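Local structure of polyketide synthase PksJ (Bacillus subtilis subsp. subtilis, 4J1Q) at residues A[132-137]-A[168-173]; A[294-299]-A[390-395]; A[431-434]-A[439-442]. The protein catalyses stereoselective, NADPH-dependent alpha- and beta-ketoreduction of polyketide intermediates as a ketoreductase domain of the bacillaene assembly line. All blocks are in the same frame, centred on the assembly; numbering follows the deposited sequence.

Contact 1: residues A[132-137]-A[168-173]; sequences TAEIEF and FDKQIR
Glu-134 and Lys-170 meet in a salt bridge, the two side chains coming from opposite directions to join a helix to the residue just before strand 171-175. Lys-170 NZ donates to Glu-134 OE1 at 2.7 Å, on the syn lone pair of that oxygen, and more weakly to Glu-134 OE2 at 2.9 Å, so the carboxylate is gripped unevenly. The methylenes of Lys-170 come close behind the charge, with Lys-170 CE 3.2 Å from Glu-134 OE1. Because the CA atoms of Glu-134 and Lys-170 are 10.2 Å apart, the bridge depends on length from both sides. Glu-134 is extended beyond CG, whereas Lys-170 bends at its second torsion (chi2 -57°) before running straight to NZ.

A second shell fixes both ends. OE1 of Glu-134 also accepts a hydrogen bond from the backbone N of Ala-142, in strand 140-147, while Lys-170 NZ bonds to the carbonyl of Pro-167. The backbone of Lys-170 is itself tied to Val-144. Helix 126-136, strand 140-147 and strand 171-175 are thereby linked in the half of the molecule away from the NADPH, consistent with the structural subdomain of polyketide ketoreductases. With two donors converging on OE1, Glu-134 is probably ionised. Both residues are partly exposed, so solvent probably weakens the attraction; the contact is mainly electrostatic, with little apolar burial.

Contact 2: residues A[294-299]-A[390-395]; sequences SKDRFI and GMQVGA. With NDP (NADPH dihydro-nicotinamide-adenine-dinucleotide phosphate), chain B.
Met-391 is modelled with a positive phi (61°), rare for a residue with a side chain, and reaches from there toward both Ser-294 and the bound NADPH. Its thioether lies between the two: Met-391 CE is 3.7 Å from Ser-294 N and 3.5 Å from NADPH O3, the oxygen bridging the cofactor's phosphates. Met-391 SD lies 3.9 Å from Ser-294 OG. Met-391 is poorly ordered, however, so the position of its methyl is approximate and the unusual phi calls for the same caution.

Alongside, the carboxylate of Asp-296 and the amide of Gln-392 approach from opposite directions with their planes 54° apart. NE2 of Gln-392 reaches OD2 of Asp-296 at 2.9 Å, a weak hydrogen bond because the N-H points well off line. Gly-390 offers its carbonyl O to the carboxamide nitrogen N7N of NADPH at 3.2 Å, again weakly. The loop thus borders the nicotinamide and pyrophosphate, as the corresponding loop commonly does in short-chain reductases.

Both segments are irregular: 294-299 leads from strand 286-289 to helix 304-324, whereas the loop holding 390-395 follows strand 377-383 and leads to helix 397-405. Tyr-351 of helix 349-370 touches both Ser-294 and Met-391.

Contact 3: residues A[431-434]-A[439-442]; sequences FVME and KMKQ
The last strand-turn-helix unit of the modelled chain, strand 429-435 followed by helix 437-444, folds back on itself through Met-433 and Met-440. The CA atoms of Met-433 and Met-440 are 7.9 Å apart, and the thioether of Met-440 fills much of that distance. Met-440 SD rests 3.8 Å from Met-433 CB and 3.9 Å from Met-433 CG, striking the base of the other side chain. A third approach is to the strand itself, where Met-440 SD stands 3.9 Å from Glu-434 C.

The two methionines pass each other running in opposite directions, with Met-433 SD and Met-440 SD 4.2 Å apart. Met-440 runs straight from the helix as far as its sulfur; the bend at its last torsion (chi3 -74°) then turns CE away from the line of its own chain, leaving SD as the atom that touches the strand. Met-433 remains extended beyond CG and continues past the Met-440 chain to pack on Leu-343 and Met-407.

Strand 429-435 occupies a junction in the ketoreductase fold. On one side it runs parallel to strand 377-383 of the Rossmann part, and on the other antiparallel to strand 22-31 from the beginning of the chain. Met-440 extends this union by packing on Leu-24 as well, so the last modelled helix leans on strands from both ends of the modelled chain.

Side-chain alternation along the strand sorts its neighbours. Phe-431 and Met-433 point toward the helix, and the Phe-431 ring meets that of Trp-184 with their planes at about 55°. Glu-434 points away, contributing backbone to the sulfur contact while its side chain packs on Arg-23, Met-410 and Pro-411.

In the fold
Contacts 1 and 2, with centres 21 Å apart, touch directly: OE1 of Glu-136, at the end of helix 126-136, lies 2.7 Å from the backbone N of Ile-299, a probable hydrogen bond. The Ile-299 side chain also packs against Ala-133 and Phe-137. Contact 3 stands apart, its nearest atoms about 10 Å from contact 1 and about 11 Å from contact 2, although contacts 1 and 3 both reach strands of the same sheet system. Contact 2 alone touches NADPH; the side chain of Glu-434 in contact 3 remains about 11 Å from it. Along the chain the three follow in series.

Contact 1: residues A[132-137]-A[168-173]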
loop_
_atom_site.group_PDB
_atom_site.type_symbol
_atom_site.label_atom_id
_atom_site.label_comp_id
_atom_site.label_asym_id
_atom_site.label_seq_id
_atom_site.Cartn_x
_atom_site.Cartn_y
_atom_site.Cartn_z
ATOM N N THR A 132 1.187 -12.397 1.038
ATOM C CA THR A 132 0.600 -13.161 -0.060
ATOM C C THR A 132 1.329 -14.481 -0.249
ATOM O O THR A 132 0.704 -15.522 -0.269
ATOM C CB THR A 132 0.581 -12.362 -1.370
ATOM O OG1 THR A 132 -0.183 -11.160 -1.162
ATOM C CG2 THR A 132 -0.052 -13.198 -2.527
ATOM N N ALA A 133 2.655 -14.437 -0.296
ATOM C CA ALA A 133 3.466 -15.652 -0.369
ATOM C C ALA A 133 3.073 -16.710 0.682
ATOM O O ALA A 133 2.991 -17.902 0.351
ATOM C CB ALA A 133 4.951 -15.315 -0.261
ATOM N N GLU A 134 2.839 -16.278 1.937
ATOM C CA GLU A 134 2.394 -17.190 3.027
ATOM C C GLU A 134 1.035 -17.843 2.748
ATOM O O GLU A 134 0.831 -19.012 3.052
ATOM C CB GLU A 134 2.300 -16.458 4.370
ATOM C CG GLU A 134 3.637 -16.206 5.049
ATOM C CD GLU A 134 3.516 -16.121 6.570
ATOM O OE1 GLU A 134 4.334 -15.444 7.214
ATOM O OE2 GLU A 134 2.638 -16.795 7.145
ATOM N N ILE A 135 0.093 -17.070 2.212
ATOM C CA ILE A 135 -1.206 -17.628 1.846
ATOM C C ILE A 135 -1.080 -18.680 0.725
ATOM O O ILE A 135 -1.726 -19.733 0.768
ATOM C CB ILE A 135 -2.202 -16.521 1.438
ATOM C CG1 ILE A 135 -2.598 -15.676 2.669
ATOM C CG2 ILE A 135 -3.429 -17.133 0.783
ATOM C CD1 ILE A 135 -3.228 -14.338 2.312
ATOM N N GLU A 136 -0.202 -18.418 -0.240
ATOM C CA GLU A 136 -0.056 -19.282 -1.407
ATOM C C GLU A 136 0.828 -20.485 -1.098
ATOM O O GLU A 136 0.728 -21.516 -1.753
ATOM C CB GLU A 136 0.503 -18.491 -2.602
ATOM C CG GLU A 136 -0.499 -17.470 -3.161
ATOM C CD GLU A 136 -0.006 -16.767 -4.430
ATOM O OE1 GLU A 136 1.008 -17.215 -5.008
ATOM O OE2 GLU A 136 -0.629 -15.757 -4.855
ATOM N N PHE A 137 1.706 -20.340 -0.114
ATOM C CA PHE A 137 2.629 -21.408 0.242
ATOM C C PHE A 137 2.466 -21.838 1.711
ATOM O O PHE A 137 3.007 -21.213 2.606
ATOM C CB PHE A 137 4.080 -20.994 -0.065
ATOM C CG PHE A 137 4.316 -20.605 -1.513
ATOM C CD1 PHE A 137 4.696 -19.302 -1.856
ATOM C CD2 PHE A 137 4.121 -21.525 -2.540
ATOM C CE1 PHE A 137 4.919 -18.948 -3.179
ATOM C CE2 PHE A 137 4.278 -21.156 -3.870
ATOM C CZ PHE A 137 4.674 -19.866 -4.192
ATOM N N PHE A 168 4.750 -16.580 14.212
ATOM C CA PHE A 168 3.522 -15.803 14.162
ATOM C C PHE A 168 3.785 -14.296 14.226
ATOM O O PHE A 168 2.849 -13.511 14.193
ATOM C CB PHE A 168 2.582 -16.218 15.296
ATOM C CG PHE A 168 2.081 -17.631 15.189
ATOM C CD1 PHE A 168 0.955 -17.931 14.421
ATOM C CD2 PHE A 168 2.707 -18.663 15.892
ATOM C CE1 PHE A 168 0.480 -19.232 14.340
ATOM C CE2 PHE A 168 2.241 -19.968 15.803
ATOM C CZ PHE A 168 1.125 -20.252 15.030
ATOM N N ASP A 169 5.056 -13.911 14.333
ATOM C CA ASP A 169 5.466 -12.500 14.316
ATOM C C ASP A 169 5.865 -12.081 12.913
ATOM O O ASP A 169 7.013 -12.308 12.491
ATOM C CB ASP A 169 6.674 -12.261 15.233
ATOM C CG ASP A 169 6.285 -12.065 16.679
ATOM O OD1 ASP A 169 5.075 -12.180 17.000
ATOM O OD2 ASP A 169 7.201 -11.791 17.493
ATOM N N LYS A 170 4.975 -11.339 12.260
ATOM C CA LYS A 170 5.085 -11.112 10.817
ATOM C C LYS A 170 5.826 -9.824 10.515
ATOM O O LYS A 170 6.591 -9.758 9.557
ATOM C CB LYS A 170 3.710 -11.131 10.147
ATOM C CG LYS A 170 2.932 -12.417 10.393
ATOM C CD LYS A 170 3.691 -13.649 9.929
ATOM C CE LYS A 170 2.819 -14.903 9.965
ATOM N NZ LYS A 170 3.605 -16.167 9.755
ATOM N N GLN A 171 5.601 -8.805 11.341
ATOM C CA GLN A 171 6.291 -7.542 11.197
ATOM C C GLN A 171 6.888 -7.117 12.520
ATOM O O GLN A 171 6.200 -7.009 13.531
ATOM C CB GLN A 171 5.361 -6.471 10.652
ATOM C CG GLN A 171 4.847 -6.816 9.270
ATOM C CD GLN A 171 3.744 -5.889 8.827
ATOM O OE1 GLN A 171 2.592 -6.033 9.251
ATOM N NE2 GLN A 171 4.109 -4.878 8.062
ATOM N N ILE A 172 8.188 -6.897 12.503
ATOM C CA ILE A 172 8.954 -6.764 13.713
ATOM C C ILE A 172 9.845 -5.533 13.592
ATOM O O ILE A 172 10.281 -5.188 12.499
ATOM C CB ILE A 172 9.749 -8.064 14.018
ATOM C CG1 ILE A 172 8.756 -9.175 14.385
ATOM C CG2 ILE A 172 10.705 -7.852 15.186
ATOM C CD1 ILE A 172 9.289 -10.586 14.256
ATOM N N ARG A 173 9.968 -4.794 14.682
ATOM C CA ARG A 173 10.714 -3.559 14.680
ATOM C C ARG A 173 11.755 -3.503 15.825
ATOM O O ARG A 173 11.406 -3.650 16.991
ATOM C CB ARG A 173 9.764 -2.392 14.803
ATOM C CG ARG A 173 10.411 -1.066 14.452
ATOM C CD ARG A 173 9.411 -0.169 13.756
ATOM N NE ARG A 173 9.792 1.230 13.897
ATOM C CZ ARG A 173 9.623 2.154 12.959
ATOM N NH1 ARG A 173 9.995 3.406 13.196
ATOM N NH2 ARG A 173 9.083 1.827 11.791
#

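Contact 2: residues A[294-299]-A[390-395]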
loop_
_atom_site.group_PDB
_atom_site.type_symbol
_atom_site.label_atom_id
_atom_site.label_comp_id
_atom_site.label_asym_id
_atom_site.label_seq_id
_atom_site.Cartn_x
_atom_site.Cartn_y
_atom_site.Cartn_z
ATOM N N SER A 294 -5.522 -4.671 -10.356
ATOM C CA SER A 294 -5.018 -5.954 -9.921
ATOM C C SER A 294 -5.150 -6.954 -11.050
ATOM O O SER A 294 -6.107 -6.890 -11.837
ATOM C CB SER A 294 -5.827 -6.436 -8.742
ATOM O OG SER A 294 -7.163 -6.719 -9.145
ATOM N N LYS A 295 -4.185 -7.863 -11.149
ATOM C CA LYS A 295 -4.281 -8.945 -12.109
ATOM C C LYS A 295 -4.060 -10.277 -11.430
ATOM O O LYS A 295 -2.927 -10.665 -11.161
ATOM C CB LYS A 295 -3.269 -8.741 -13.232
ATOM C CG LYS A 295 -3.532 -7.463 -14.022
ATOM C CD LYS A 295 -2.555 -7.249 -15.155
ATOM C CE LYS A 295 -2.891 -5.940 -15.872
ATOM N NZ LYS A 295 -4.311 -5.881 -16.349
ATOM N N ASP A 296 -5.131 -10.977 -11.119
ATOM C CA ASP A 296 -4.999 -12.155 -10.277
ATOM C C ASP A 296 -4.298 -13.332 -10.938
ATOM O O ASP A 296 -4.653 -13.746 -12.039
ATOM C CB ASP A 296 -6.343 -12.555 -9.733
ATOM C CG ASP A 296 -6.943 -11.464 -8.886
ATOM O OD1 ASP A 296 -6.185 -10.537 -8.527
ATOM O OD2 ASP A 296 -8.167 -11.486 -8.634
ATOM N N ARG A 297 -3.193 -13.740 -10.330
ATOM C CA ARG A 297 -2.529 -14.983 -10.655
ATOM C C ARG A 297 -1.630 -15.407 -9.508
ATOM O O ARG A 297 -1.032 -14.559 -8.867
ATOM C CB ARG A 297 -1.689 -14.824 -11.905
ATOM C CG ARG A 297 -2.349 -15.458 -13.110
ATOM C CD ARG A 297 -1.317 -15.703 -14.180
ATOM N NE ARG A 297 -1.293 -14.635 -15.176
ATOM C CZ ARG A 297 -0.609 -14.714 -16.312
ATOM N NH1 ARG A 297 -0.614 -13.697 -17.167
ATOM N NH2 ARG A 297 0.083 -15.818 -16.598
ATOM N N PHE A 298 -1.470 -16.718 -9.323
ATOM C CA PHE A 298 -0.633 -17.233 -8.253
ATOM C C PHE A 298 0.816 -16.993 -8.607
ATOM O O PHE A 298 1.192 -17.073 -9.777
ATOM C CB PHE A 298 -0.861 -18.731 -8.076
ATOM C CG PHE A 298 -1.859 -19.066 -7.012
ATOM C CD1 PHE A 298 -3.144 -18.553 -7.061
ATOM C CD2 PHE A 298 -1.529 -19.940 -5.994
ATOM C CE1 PHE A 298 -4.074 -18.875 -6.096
ATOM C CE2 PHE A 298 -2.448 -20.261 -5.020
ATOM C CZ PHE A 298 -3.744 -19.769 -5.108
ATOM N N ILE A 299 1.643 -16.788 -7.592
ATOM C CA ILE A 299 3.030 -16.503 -7.830
ATOM C C ILE A 299 3.662 -17.497 -8.790
ATOM O O ILE A 299 4.462 -17.110 -9.646
ATOM C CB ILE A 299 3.822 -16.452 -6.526
ATOM C CG1 ILE A 299 3.533 -15.117 -5.828
ATOM C CG2 ILE A 299 5.315 -16.594 -6.804
ATOM C CD1 ILE A 299 3.510 -15.261 -4.320
ATOM N N GLY A 390 -16.070 -1.071 -9.739
ATOM C CA GLY A 390 -15.546 -1.954 -10.766
ATOM C C GLY A 390 -14.259 -2.582 -10.287
ATOM O O GLY A 390 -14.019 -2.681 -9.082
ATOM N N MET A 391 -13.417 -2.997 -11.223
ATOM C CA MET A 391 -12.487 -4.073 -10.936
ATOM C C MET A 391 -13.327 -5.301 -10.588
ATOM O O MET A 391 -14.223 -5.682 -11.346
ATOM C CB MET A 391 -11.593 -3.697 -9.748
ATOM C CG MET A 391 -10.103 -3.869 -9.991
ATOM S SD MET A 391 -9.128 -3.395 -8.546
ATOM C CE MET A 391 -8.029 -2.170 -9.242
ATOM N N GLN A 392 -13.122 -5.842 -9.392
ATOM C CA GLN A 392 -13.808 -7.071 -8.980
ATOM C C GLN A 392 -15.253 -6.831 -8.538
ATOM O O GLN A 392 -15.591 -5.753 -8.056
ATOM C CB GLN A 392 -13.021 -7.783 -7.874
ATOM C CG GLN A 392 -11.688 -8.355 -8.331
ATOM C CD GLN A 392 -10.696 -8.519 -7.196
ATOM O OE1 GLN A 392 -10.784 -7.835 -6.177
ATOM N NE2 GLN A 392 -9.739 -9.429 -7.369
ATOM N N VAL A 393 -16.109 -7.827 -8.760
ATOM C CA VAL A 393 -17.432 -7.899 -8.126
ATOM C C VAL A 393 -17.619 -9.271 -7.453
ATOM O O VAL A 393 -17.300 -10.302 -8.046
ATOM C CB VAL A 393 -18.573 -7.649 -9.145
ATOM C CG1 VAL A 393 -19.829 -7.175 -8.431
ATOM C CG2 VAL A 393 -18.148 -6.632 -10.196
ATOM N N GLY A 394 -18.134 -9.277 -6.223
ATOM C CA GLY A 394 -17.973 -10.411 -5.297
ATOM C C GLY A 394 -18.617 -11.718 -5.729
ATOM O O GLY A 394 -18.014 -12.793 -5.603
ATOM N N ALA A 395 -19.862 -11.632 -6.192
ATOM C CA ALA A 395 -20.571 -12.790 -6.745
ATOM C C ALA A 395 -20.562 -13.981 -5.786
ATOM O O ALA A 395 -20.904 -13.845 -4.611
ATOM C CB ALA A 395 -19.985 -13.183 -8.093
HETATM P PA NDP B . -10.528 0.583 -11.576
HETATM O O1A NDP B . -9.610 -0.399 -12.314
HETATM O O2A NDP B . -11.954 0.834 -11.958
HETATM O O5B NDP B . -9.771 1.984 -11.453
HETATM C C5B NDP B . -8.360 2.077 -11.664
HETATM C C4B NDP B . -8.171 3.185 -12.688
HETATM O O4B NDP B . -6.776 3.482 -12.777
HETATM C C3B NDP B . -8.567 2.692 -14.072
HETATM O O3B NDP B . -9.590 3.634 -14.502
HETATM C C2B NDP B . -7.307 2.823 -14.925
HETATM O O2B NDP B . -7.610 3.496 -16.185
HETATM C C1B NDP B . -6.420 3.761 -14.127
HETATM N N9A NDP B . -4.999 3.366 -14.360
HETATM C C8A NDP B . -4.477 2.088 -14.350
HETATM N N7A NDP B . -3.115 2.186 -14.605
HETATM C C5A NDP B . -2.789 3.550 -14.710
HETATM C C6A NDP B . -1.609 4.247 -14.958
HETATM N N6A NDP B . -0.416 3.610 -15.191
HETATM N N1A NDP B . -1.637 5.610 -15.008
HETATM C C2A NDP B . -2.804 6.284 -14.854
HETATM N N3A NDP B . -3.962 5.621 -14.655
HETATM C C4A NDP B . -3.980 4.257 -14.538
HETATM O O3 NDP B . -10.476 0.167 -10.018
HETATM P PN NDP B . -11.258 1.015 -8.909
HETATM O O1N NDP B . -12.232 -0.004 -8.322
HETATM O O2N NDP B . -11.649 2.385 -9.431
HETATM O O5D NDP B . -10.092 1.246 -7.816
HETATM C C5D NDP B . -9.594 2.544 -7.463
HETATM C C4D NDP B . -8.357 2.342 -6.558
HETATM O O4D NDP B . -8.792 1.841 -5.274
HETATM C C3D NDP B . -7.415 1.277 -7.137
HETATM O O3D NDP B . -6.034 1.684 -6.989
HETATM C C2D NDP B . -7.722 0.053 -6.329
HETATM O O2D NDP B . -6.531 -0.729 -6.199
HETATM C C1D NDP B . -8.222 0.584 -4.978
HETATM N N1N NDP B . -9.218 -0.316 -4.382
HETATM C C2N NDP B . -10.431 -0.530 -4.968
HETATM C C3N NDP B . -11.363 -1.441 -4.420
HETATM C C7N NDP B . -12.723 -1.648 -5.090
HETATM O O7N NDP B . -13.626 -2.184 -4.434
HETATM N N7N NDP B . -12.905 -1.340 -6.397
HETATM C C4N NDP B . -11.013 -2.199 -3.272
HETATM C C5N NDP B . -9.741 -1.979 -2.707
HETATM C C6N NDP B . -8.865 -1.036 -3.298
HETATM P P2B NDP B . -6.721 3.246 -17.517
HETATM O O1X NDP B . -6.687 1.704 -17.612
HETATM O O2X NDP B . -7.558 4.026 -18.524
HETATM O O3X NDP B . -5.357 3.848 -17.252
#

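Contact 3: residues A[431-434]-A[439-442]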
loop_
_atom_site.group_PDB
_atom_site.type_symbol
_atom_site.label_atom_id
_atom_site.label_comp_id
_atom_site.label_asym_id
_atom_site.label_seq_id
_atom_site.Cartn_x
_atom_site.Cartn_y
_atom_site.Cartn_z
ATOM N N PHE A 431 -7.240 1.226 7.980
ATOM C CA PHE A 431 -7.666 -0.019 7.374
ATOM C C PHE A 431 -9.174 -0.148 7.546
ATOM O O PHE A 431 -9.668 -0.161 8.658
ATOM C CB PHE A 431 -6.946 -1.181 8.048
ATOM C CG PHE A 431 -7.471 -2.528 7.681
ATOM C CD1 PHE A 431 -6.656 -3.444 7.086
ATOM C CD2 PHE A 431 -8.753 -2.912 8.013
ATOM C CE1 PHE A 431 -7.108 -4.716 6.796
ATOM C CE2 PHE A 431 -9.237 -4.157 7.666
ATOM C CZ PHE A 431 -8.405 -5.065 7.055
ATOM N N VAL A 432 -9.897 -0.222 6.451
ATOM C CA VAL A 432 -11.343 -0.228 6.529
ATOM C C VAL A 432 -11.889 -1.572 6.091
ATOM O O VAL A 432 -11.491 -2.121 5.072
ATOM C CB VAL A 432 -11.957 0.855 5.650
ATOM C CG1 VAL A 432 -13.487 0.841 5.775
ATOM C CG2 VAL A 432 -11.383 2.210 6.025
ATOM N N MET A 433 -12.803 -2.093 6.889
ATOM C CA MET A 433 -13.390 -3.391 6.649
ATOM C C MET A 433 -14.889 -3.236 6.823
ATOM O O MET A 433 -15.334 -2.561 7.735
ATOM C CB MET A 433 -12.900 -4.334 7.720
ATOM C CG MET A 433 -12.335 -5.624 7.207
ATOM S SD MET A 433 -11.353 -6.369 8.529
ATOM C CE MET A 433 -10.471 -7.649 7.625
ATOM N N GLU A 434 -15.684 -3.879 5.980
ATOM C CA GLU A 434 -17.135 -3.943 6.227
ATOM C C GLU A 434 -17.622 -5.380 6.196
ATOM O O GLU A 434 -17.321 -6.115 5.276
ATOM C CB GLU A 434 -17.916 -3.129 5.184
ATOM C CG GLU A 434 -18.190 -1.685 5.577
ATOM C CD GLU A 434 -19.665 -1.378 5.742
ATOM O OE1 GLU A 434 -20.357 -1.150 4.727
ATOM O OE2 GLU A 434 -20.117 -1.331 6.898
ATOM N N LYS A 439 -16.697 -11.689 13.596
ATOM C CA LYS A 439 -15.865 -12.480 12.696
ATOM C C LYS A 439 -14.607 -11.716 12.310
ATOM O O LYS A 439 -13.498 -12.250 12.372
ATOM C CB LYS A 439 -16.643 -12.879 11.447
ATOM C CG LYS A 439 -17.494 -14.121 11.638
ATOM C CD LYS A 439 -18.109 -14.575 10.325
ATOM C CE LYS A 439 -19.328 -15.454 10.559
ATOM N NZ LYS A 439 -19.866 -15.974 9.275
ATOM N N MET A 440 -14.787 -10.458 11.932
ATOM C CA MET A 440 -13.665 -9.618 11.541
ATOM C C MET A 440 -12.668 -9.489 12.690
ATOM O O MET A 440 -11.502 -9.863 12.557
ATOM C CB MET A 440 -14.157 -8.244 11.074
ATOM C CG MET A 440 -14.998 -8.294 9.803
ATOM S SD MET A 440 -15.514 -6.699 9.141
ATOM C CE MET A 440 -16.777 -6.249 10.326
ATOM N N LYS A 441 -13.154 -9.033 13.839
ATOM C CA LYS A 441 -12.301 -8.844 15.008
ATOM C C LYS A 441 -11.620 -10.141 15.419
ATOM O O LYS A 441 -10.458 -10.140 15.823
ATOM C CB LYS A 441 -13.108 -8.280 16.175
ATOM C CG LYS A 441 -13.412 -6.802 16.037
ATOM C CD LYS A 441 -14.091 -6.263 17.280
ATOM C CE LYS A 441 -14.700 -4.897 17.009
ATOM N NZ LYS A 441 -15.653 -4.487 18.082
ATOM N N GLN A 442 -12.345 -11.248 15.282
ATOM C CA GLN A 442 -11.824 -12.556 15.665
ATOM C C GLN A 442 -10.632 -12.947 14.806
ATOM O O GLN A 442 -9.607 -13.392 15.322
ATOM C CB GLN A 442 -12.918 -13.623 15.576
ATOM C CG GLN A 442 -13.917 -13.581 16.723
ATOM C CD GLN A 442 -15.175 -14.384 16.443
ATOM O OE1 GLN A 442 -15.413 -14.819 15.313
ATOM N NE2 GLN A 442 -15.998 -14.572 17.470
#